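Long-range contacts in 2-C-methyl-D-erythritol 2,4-cyclodiphosphate synthase (Thermus thermophilus, PDB 1IV3), which catalyses the conversion of 4-diphosphocytidyl-2-C-methyl-D-erythritol 2-phosphate to 2-C-methyl-D-erythritol 2,4-cyclodiphosphate with release of CMP, in the non-mevalonate pathway of isoprenoid synthesis: residues A[19-23]-A[36-41]; A[25-29]-A[102-108]; A[95-101]-A[128-134]. The protein carries 3 engineered substitutions. The contacts are given in a common frame with arbitrary orientation. Numbering follows the deposited sequence.

Contact 1: A[19-23]-A[36-41]; sequences YLCGL and DGDAAM. Engineered in segment 36-41: Met41 (natural residue Leu).
One carboxylate, that of Asp38, holds a tight turn and a helix start. Residues 20-23 form a type I' turn, with Cys21 at phi/psi 60/25 and Gly22 at 92/-4. It is closed by Leu20 N to Leu23 O (2.9 Å) and Leu23 N to Leu20 O (3.0 Å). With Asp38 chi1 t, Cys21 N donates to Asp38 OD1 (2.9 Å) and Gly22 N to Asp38 OD2 (2.8 Å). Asp38 OD1 also accepts from Met41 N (3.0 Å), the N-cap bond of helix 39-50. Asp36 OD2 accepts from Asp38 N (2.9 Å) in an Asx turn and also bonds to Ser73. Tyr19 O lies 3.3 Å from Asp38 CA, a CA-H...O contact. Two waters bridge the backbones: one Tyr19 N and Asp36 O, the other Tyr19 O and Gly37 O. Cys21 SG packs on Ala40 CB (3.7 Å). Engineered Met41 brings CE to 3.8 Å from Cys21 C. This is a two-residue beta-hairpin turn, between strands 18-20 and 23-25, docked on a capped helix N-terminus beside the magnesium site.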
loop_
_atom_site.group_PDB
_atom_site.type_symbol
_atom_site.label_atom_id
_atom_site.label_comp_id
_atom_site.label_asym_id
_atom_site.label_seq_id
_atom_site.Cartn_x
_atom_site.Cartn_y
_atom_site.Cartn_z
ATOM N N TYR A 19 19.337 -0.479 9.860
ATOM C CA TYR A 19 19.705 -0.187 8.485
ATOM C C TYR A 19 18.488 0.205 7.666
ATOM O O TYR A 19 17.484 -0.522 7.710
ATOM C CB TYR A 19 20.341 -1.424 7.813
ATOM C CG TYR A 19 21.653 -1.741 8.495
ATOM C CD1 TYR A 19 22.741 -0.942 8.153
ATOM C CD2 TYR A 19 21.784 -2.767 9.411
ATOM C CE1 TYR A 19 23.970 -1.175 8.735
ATOM C CE2 TYR A 19 23.027 -3.011 10.011
ATOM C CZ TYR A 19 24.090 -2.197 9.653
ATOM O OH TYR A 19 25.341 -2.390 10.203
ATOM N N LEU A 20 18.584 1.310 6.920
ATOM C CA LEU A 20 17.440 1.730 6.103
ATOM C C LEU A 20 17.967 2.389 4.839
ATOM O O LEU A 20 18.866 3.228 4.899
ATOM C CB LEU A 20 16.484 2.672 6.833
ATOM C CG LEU A 20 15.547 2.022 7.855
ATOM C CD1 LEU A 20 14.840 3.072 8.709
ATOM C CD2 LEU A 20 14.504 1.133 7.196
ATOM N N CYS A 21 17.414 1.960 3.709
ATOM C CA CYS A 21 17.856 2.545 2.451
ATOM C C CYS A 21 19.344 2.350 2.196
ATOM O O CYS A 21 19.951 3.129 1.461
ATOM C CB CYS A 21 17.551 4.056 2.430
ATOM S SG CYS A 21 15.774 4.422 2.464
ATOM N N GLY A 22 19.924 1.320 2.788
ATOM C CA GLY A 22 21.310 0.951 2.563
ATOM C C GLY A 22 22.232 1.596 3.572
ATOM O O GLY A 22 23.428 1.290 3.534
ATOM N N LEU A 23 21.717 2.453 4.452
ATOM C CA LEU A 23 22.579 3.111 5.430
ATOM C C LEU A 23 22.380 2.661 6.871
ATOM O O LEU A 23 21.271 2.287 7.292
ATOM C CB LEU A 23 22.270 4.608 5.433
ATOM C CG LEU A 23 22.268 5.323 4.088
ATOM C CD1 LEU A 23 21.991 6.808 4.320
ATOM C CD2 LEU A 23 23.580 5.084 3.350
ATOM N N ASP A 36 19.992 -7.864 7.236
ATOM C CA ASP A 36 20.185 -6.581 7.908
ATOM C C ASP A 36 18.833 -5.978 8.259
ATOM O O ASP A 36 18.712 -4.920 8.882
ATOM C CB ASP A 36 20.987 -5.614 7.043
ATOM C CG ASP A 36 20.404 -5.432 5.651
ATOM O OD1 ASP A 36 21.172 -5.016 4.755
ATOM O OD2 ASP A 36 19.195 -5.699 5.490
ATOM N N GLY A 37 17.768 -6.665 7.831
ATOM C CA GLY A 37 16.444 -6.155 8.128
ATOM C C GLY A 37 16.116 -4.792 7.555
ATOM O O GLY A 37 15.231 -4.087 8.084
ATOM N N ASP A 38 16.786 -4.398 6.477
ATOM C CA ASP A 38 16.513 -3.117 5.830
ATOM C C ASP A 38 15.206 -3.166 5.035
ATOM O O ASP A 38 15.137 -3.619 3.883
ATOM C CB ASP A 38 17.652 -2.752 4.884
ATOM C CG ASP A 38 17.623 -1.339 4.351
ATOM O OD1 ASP A 38 16.536 -0.793 4.053
ATOM O OD2 ASP A 38 18.734 -0.780 4.191
ATOM N N ALA A 39 14.135 -2.713 5.679
ATOM C CA ALA A 39 12.792 -2.845 5.122
ATOM C C ALA A 39 12.616 -2.070 3.826
ATOM O O ALA A 39 11.871 -2.476 2.928
ATOM C CB ALA A 39 11.823 -2.401 6.211
ATOM N N ALA A 40 13.265 -0.912 3.708
ATOM C CA ALA A 40 13.237 -0.094 2.500
ATOM C C ALA A 40 13.804 -0.890 1.326
ATOM O O ALA A 40 13.184 -1.062 0.286
ATOM C CB ALA A 40 14.061 1.183 2.650
ATOM N N MET A 41 15.029 -1.389 1.533
ATOM C CA MET A 41 15.648 -2.190 0.485
ATOM C C MET A 41 14.767 -3.388 0.142
ATOM O O MET A 41 14.575 -3.714 -1.031
ATOM C CB MET A 41 17.026 -2.712 0.892
ATOM C CG MET A 41 18.169 -1.722 0.909
ATOM S SD MET A 41 18.750 -1.141 -0.701
ATOM C CE MET A 41 17.973 0.424 -0.808
HETATM O O HOH W 1 17.902 -2.991 10.742
HETATM O O HOH W 2 15.039 -1.669 8.574
#

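Contact 2: A[25-29]-A[102-108]; sequences IPSPV and RPKLGPH
Pro103, preceded by a cis peptide bond, is the central bump of this contact. Its ring fits a shallow hollow lined by Ile25, Pro26, Ser27 and Pro28. Ser27 CA and Pro103 CA are 5.7 Å apart. Ile25 CA and His108 CA are 8.0 Å apart, so side chains fill the wider end. Pro103 CD rests 3.2 Å from Ser27 OG, and Pro103 CG lies 3.9 Å from Pro26 O and 4.3 Å from Ile25 CG2. Pro28 CD touches Pro103 CB at 4.4 Å. Ile25, chi1 m, pushes CG2 over the face of the His108 ring, 4.1 Å from its centroid, a CH-pi contact. Pro26 CD sits 3.7 Å from His108 NE2, and Leu105 CD2 meets Ile25 CG2 at 4.3 Å. Segment 102-108 leads from strand 91-99 to helix 109-120. Residues 106-108 form a 3-10 segment, where N-cap His108, chi1 m, donates from N to Leu105 O (2.8 Å). Residues 102-106 belong to the substrate-binding site. Of these, Arg102, Pro103 and Leu105 touch the loop between strands 23-25 and 29-31. At the other end Arg102 extends, chi1 p and then chi2 and chi3 t. Val29 CG1 lies over one face of its guanidinium, 3.1 Å from Arg102 NH2, and Pro28 CG is 3.9 Å from Arg102 NH1. The charge is met by a salt bridge to Glu14. Ser27, chi1 t, donates from OG to Val29 O (2.7 Å).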
loop_
_atom_site.group_PDB
_atom_site.type_symbol
_atom_site.label_atom_id
_atom_site.label_comp_id
_atom_site.label_asym_id
_atom_site.label_seq_id
_atom_site.Cartn_x
_atom_site.Cartn_y
_atom_site.Cartn_z
ATOM N N ILE A 25 21.613 3.663 10.461
ATOM C CA ILE A 25 20.973 4.800 11.103
ATOM C C ILE A 25 21.085 4.742 12.626
ATOM O O ILE A 25 20.588 3.802 13.265
ATOM C CB ILE A 25 19.492 4.859 10.712
ATOM C CG1 ILE A 25 19.316 4.922 9.189
ATOM C CG2 ILE A 25 18.801 6.021 11.399
ATOM C CD1 ILE A 25 20.041 6.143 8.638
ATOM N N PRO A 26 21.707 5.773 13.196
ATOM C CA PRO A 26 21.883 5.817 14.661
ATOM C C PRO A 26 20.518 5.687 15.329
ATOM O O PRO A 26 19.612 6.430 14.970
ATOM C CB PRO A 26 22.509 7.187 14.896
ATOM C CG PRO A 26 23.205 7.491 13.596
ATOM C CD PRO A 26 22.251 6.978 12.552
ATOM N N SER A 27 20.390 4.723 16.247
ATOM C CA SER A 27 19.101 4.332 16.776
ATOM C C SER A 27 19.197 3.482 18.037
ATOM O O SER A 27 20.132 2.696 18.160
ATOM C CB SER A 27 18.342 3.540 15.700
ATOM O OG SER A 27 17.062 3.116 16.163
ATOM N N PRO A 28 18.234 3.630 18.934
ATOM C CA PRO A 28 18.138 2.772 20.121
ATOM C C PRO A 28 17.601 1.390 19.771
ATOM O O PRO A 28 17.616 0.510 20.628
ATOM C CB PRO A 28 17.116 3.496 21.004
ATOM C CG PRO A 28 16.247 4.232 20.032
ATOM C CD PRO A 28 17.163 4.650 18.904
ATOM N N VAL A 29 17.107 1.180 18.549
ATOM C CA VAL A 29 16.422 -0.048 18.162
ATOM C C VAL A 29 16.757 -0.422 16.725
ATOM O O VAL A 29 16.991 0.431 15.867
ATOM C CB VAL A 29 14.890 0.056 18.296
ATOM C CG1 VAL A 29 14.488 0.325 19.738
ATOM C CG2 VAL A 29 14.315 1.139 17.387
ATOM N N ARG A 102 10.242 5.112 16.239
ATOM C CA ARG A 102 11.530 5.720 16.574
ATOM C C ARG A 102 12.599 4.946 15.819
ATOM O O ARG A 102 12.298 3.768 15.552
ATOM C CB ARG A 102 11.768 5.684 18.078
ATOM C CG ARG A 102 11.441 4.342 18.697
ATOM C CD ARG A 102 11.693 4.281 20.204
ATOM N NE ARG A 102 11.686 2.878 20.627
ATOM C CZ ARG A 102 12.418 2.339 21.587
ATOM N NH1 ARG A 102 13.266 3.090 22.276
ATOM N NH2 ARG A 102 12.301 1.042 21.860
ATOM N N PRO A 103 13.730 5.527 15.473
ATOM C CA PRO A 103 14.112 6.915 15.717
ATOM C C PRO A 103 13.497 7.855 14.683
ATOM O O PRO A 103 12.948 7.392 13.681
ATOM C CB PRO A 103 15.632 6.901 15.502
ATOM C CG PRO A 103 15.800 5.888 14.414
ATOM C CD PRO A 103 14.798 4.814 14.717
ATOM N N LYS A 104 13.581 9.163 14.904
ATOM C CA LYS A 104 13.168 10.121 13.888
ATOM C C LYS A 104 14.034 9.986 12.636
ATOM O O LYS A 104 15.269 9.941 12.749
ATOM C CB LYS A 104 13.275 11.557 14.432
ATOM C CG LYS A 104 12.292 11.788 15.582
ATOM C CD LYS A 104 12.340 13.225 16.074
ATOM C CE LYS A 104 10.948 13.850 16.096
ATOM N NZ LYS A 104 10.272 13.619 17.410
ATOM N N LEU A 105 13.392 9.939 11.475
ATOM C CA LEU A 105 14.165 9.801 10.230
ATOM C C LEU A 105 14.443 11.132 9.562
ATOM O O LEU A 105 15.344 11.246 8.721
ATOM C CB LEU A 105 13.447 8.806 9.302
ATOM C CG LEU A 105 13.387 7.346 9.788
ATOM C CD1 LEU A 105 12.821 6.433 8.710
ATOM C CD2 LEU A 105 14.765 6.833 10.210
ATOM N N GLY A 106 13.678 12.161 9.955
ATOM C CA GLY A 106 13.867 13.500 9.417
ATOM C C GLY A 106 15.296 13.973 9.245
ATOM O O GLY A 106 15.679 14.397 8.129
ATOM N N PRO A 107 16.097 13.895 10.303
ATOM C CA PRO A 107 17.478 14.389 10.219
ATOM C C PRO A 107 18.314 13.616 9.203
ATOM O O PRO A 107 19.405 14.103 8.866
ATOM C CB PRO A 107 18.036 14.178 11.632
ATOM C CG PRO A 107 16.827 14.135 12.498
ATOM C CD PRO A 107 15.823 13.379 11.652
ATOM N N HIS A 108 17.832 12.466 8.735
ATOM C CA HIS A 108 18.585 11.633 7.792
ATOM C C HIS A 108 18.034 11.649 6.380
ATOM O O HIS A 108 18.448 10.876 5.500
ATOM C CB HIS A 108 18.581 10.167 8.289
ATOM C CG HIS A 108 19.227 10.076 9.645
ATOM N ND1 HIS A 108 18.550 9.893 10.822
ATOM C CD2 HIS A 108 20.542 10.175 9.962
ATOM C CE1 HIS A 108 19.412 9.875 11.827
ATOM N NE2 HIS A 108 20.620 10.042 11.326
#

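Contact 3: A[95-101]-A[128-134]; sequences SLVLTLD and GLTFKTS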
loop_
_atom_site.group_PDB
_atom_site.type_symbol
_atom_site.label_atom_id
_atom_site.label_comp_id
_atom_site.label_asym_id
_atom_site.label_seq_id
_atom_site.Cartn_x
_atom_site.Cartn_y
_atom_site.Cartn_z
ATOM N N SER A 95 8.581 5.214 -5.225
ATOM C CA SER A 95 7.884 6.005 -4.224
ATOM C C SER A 95 7.606 5.092 -3.048
ATOM O O SER A 95 6.964 4.059 -3.263
ATOM C CB SER A 95 6.573 6.563 -4.790
ATOM O OG SER A 95 5.940 7.364 -3.794
ATOM N N LEU A 96 8.101 5.440 -1.859
ATOM C CA LEU A 96 7.865 4.503 -0.757
ATOM C C LEU A 96 7.668 5.223 0.567
ATOM O O LEU A 96 8.102 6.360 0.715
ATOM C CB LEU A 96 9.032 3.532 -0.612
ATOM C CG LEU A 96 10.346 4.150 -0.136
ATOM C CD1 LEU A 96 11.299 3.081 0.386
ATOM C CD2 LEU A 96 11.023 4.902 -1.277
ATOM N N VAL A 97 7.023 4.484 1.471
ATOM C CA VAL A 97 6.770 4.999 2.808
ATOM C C VAL A 97 7.446 4.089 3.830
ATOM O O VAL A 97 7.281 2.871 3.782
ATOM C CB VAL A 97 5.271 5.019 3.141
ATOM C CG1 VAL A 97 4.991 5.633 4.495
ATOM C CG2 VAL A 97 4.514 5.788 2.050
ATOM N N LEU A 98 8.174 4.728 4.733
ATOM C CA LEU A 98 8.731 4.055 5.884
ATOM C C LEU A 98 7.965 4.479 7.141
ATOM O O LEU A 98 7.804 5.681 7.364
ATOM C CB LEU A 98 10.196 4.392 6.082
ATOM C CG LEU A 98 11.055 4.217 4.837
ATOM C CD1 LEU A 98 12.521 4.426 5.225
ATOM C CD2 LEU A 98 10.842 2.855 4.199
ATOM N N THR A 99 7.556 3.456 7.887
ATOM C CA THR A 99 6.782 3.681 9.102
ATOM C C THR A 99 7.483 3.060 10.294
ATOM O O THR A 99 7.813 1.869 10.292
ATOM C CB THR A 99 5.372 3.075 8.953
ATOM O OG1 THR A 99 4.730 3.643 7.804
ATOM C CG2 THR A 99 4.522 3.408 10.158
ATOM N N LEU A 100 7.733 3.874 11.306
ATOM C CA LEU A 100 8.325 3.401 12.563
ATOM C C LEU A 100 8.205 4.509 13.609
ATOM O O LEU A 100 8.222 5.699 13.266
ATOM C CB LEU A 100 9.770 2.959 12.370
ATOM C CG LEU A 100 10.856 4.023 12.214
ATOM C CD1 LEU A 100 12.237 3.385 12.053
ATOM C CD2 LEU A 100 10.570 4.931 11.036
ATOM N N ASP A 101 8.047 4.123 14.872
ATOM C CA ASP A 101 7.812 5.133 15.908
ATOM C C ASP A 101 9.103 5.781 16.373
ATOM O O ASP A 101 9.085 6.920 16.852
ATOM C CB ASP A 101 7.033 4.496 17.072
ATOM C CG ASP A 101 5.656 4.041 16.629
ATOM O OD1 ASP A 101 5.390 3.935 15.413
ATOM O OD2 ASP A 101 4.785 3.801 17.495
ATOM N N GLY A 128 10.708 9.132 -4.272
ATOM C CA GLY A 128 9.685 9.698 -3.402
ATOM C C GLY A 128 9.694 8.969 -2.066
ATOM O O GLY A 128 9.052 7.939 -1.951
ATOM N N LEU A 129 10.429 9.485 -1.095
ATOM C CA LEU A 129 10.561 8.848 0.204
ATOM C C LEU A 129 9.759 9.641 1.227
ATOM O O LEU A 129 10.011 10.847 1.344
ATOM C CB LEU A 129 12.049 8.788 0.562
ATOM C CG LEU A 129 12.376 8.312 1.980
ATOM C CD1 LEU A 129 11.809 6.928 2.261
ATOM C CD2 LEU A 129 13.898 8.305 2.201
ATOM N N THR A 130 8.796 9.033 1.925
ATOM C CA THR A 130 8.112 9.767 2.990
ATOM C C THR A 130 8.203 8.946 4.274
ATOM O O THR A 130 8.354 7.725 4.197
ATOM C CB THR A 130 6.624 10.039 2.687
ATOM O OG1 THR A 130 5.952 8.786 2.474
ATOM C CG2 THR A 130 6.478 10.836 1.406
ATOM N N PHE A 131 8.093 9.608 5.426
ATOM C CA PHE A 131 8.281 9.010 6.737
ATOM C C PHE A 131 7.028 9.169 7.587
ATOM O O PHE A 131 6.439 10.258 7.551
ATOM C CB PHE A 131 9.439 9.693 7.487
ATOM C CG PHE A 131 10.762 9.727 6.761
ATOM C CD1 PHE A 131 11.240 8.664 6.027
ATOM C CD2 PHE A 131 11.541 10.877 6.827
ATOM C CE1 PHE A 131 12.465 8.755 5.395
ATOM C CE2 PHE A 131 12.757 10.973 6.205
ATOM C CZ PHE A 131 13.239 9.898 5.470
ATOM N N LYS A 132 6.686 8.117 8.300
ATOM C CA LYS A 132 5.543 8.114 9.188
ATOM C C LYS A 132 5.912 7.367 10.475
ATOM O O LYS A 132 6.819 6.544 10.505
ATOM C CB LYS A 132 4.311 7.428 8.599
ATOM C CG LYS A 132 3.880 7.935 7.245
ATOM C CD LYS A 132 3.238 9.307 7.278
ATOM C CE LYS A 132 2.104 9.393 8.290
ATOM N NZ LYS A 132 1.534 10.775 8.305
ATOM N N THR A 133 5.132 7.678 11.514
ATOM C CA THR A 133 5.139 6.843 12.702
ATOM C C THR A 133 3.835 6.038 12.706
ATOM O O THR A 133 2.936 6.388 11.944
ATOM C CB THR A 133 5.193 7.612 14.026
ATOM O OG1 THR A 133 3.861 8.097 14.276
ATOM C CG2 THR A 133 6.103 8.816 13.927
ATOM N N SER A 134 3.741 5.015 13.538
ATOM C CA SER A 134 2.564 4.149 13.510
ATOM C C SER A 134 1.452 4.683 14.402
ATOM O O SER A 134 0.387 4.080 14.477
ATOM C CB SER A 134 2.924 2.742 14.006
ATOM O OG SER A 134 3.153 2.756 15.414
HETATM O O HOH W 3 6.151 8.051 -0.329
#
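Gly128 O accepts from Leu96 N (2.7 Å), continuing a pairing already made with Ala94. A side chain here would crowd Ser95 OG. Leu129 packs CD1 on Leu98 CG (3.8 Å) and Leu96 CG (4.0 Å), on the face covered by helix 109-120. Thr130 bonds both ways, N to Leu96 O (3.0 Å) and O from Leu98 N (3.0 Å). Its OG1 shares a water with Leu96 O. Strand segments 95-99 and 128-132 run parallel, with 17° between their directions, in a beta-alpha-beta crossover through helix 109-120. Phe131 to Ser134, with Leu100 and Asp101, belong to the substrate-binding site. Phe131 CE1 meets Leu98 CD1 at 4.3 Å, and Phe131 N donates to Asp56 of the second subunit. Lys132 N donates to Leu98 O (2.8 Å), and Lys132 O accepts from Leu100 N (2.9 Å). Lys132 NZ hydrogen-bonds to Asp8, a magnesium ligand, of the second subunit. Thr133 is a predicted transition-state stabiliser. Ser134 gives N (2.7 Å) and OG (2.5 Å) to Asp101 OD1.

In the fold
Contacts 1 and 3 are buried, while contact 2 lies farther out and is partly exposed. Contact 3 is a regular backbone ladder within the main sheet and also faces a second subunit. Contact 1 relies on a buried carboxylate and waters at a helix start. Contact 2 depends on prolines, Ile25, His108 and Arg102, with no hydrogen bond between its segments. Helix 39-50 packs on the sheet where Ala40 CB meets Leu98 CD2 (3.9 Å) and Leu96 CD1 (4.0 Å). Leu105 links all three contacts: Leu105 CD1 touches Leu20 CD1 (3.9 Å) and Leu100 CD2 (3.6 Å). Segments 95-101 and 102-108 are consecutive, so the substrate-binding stretch from Leu100 to Gly106 spans contacts 3 and 2.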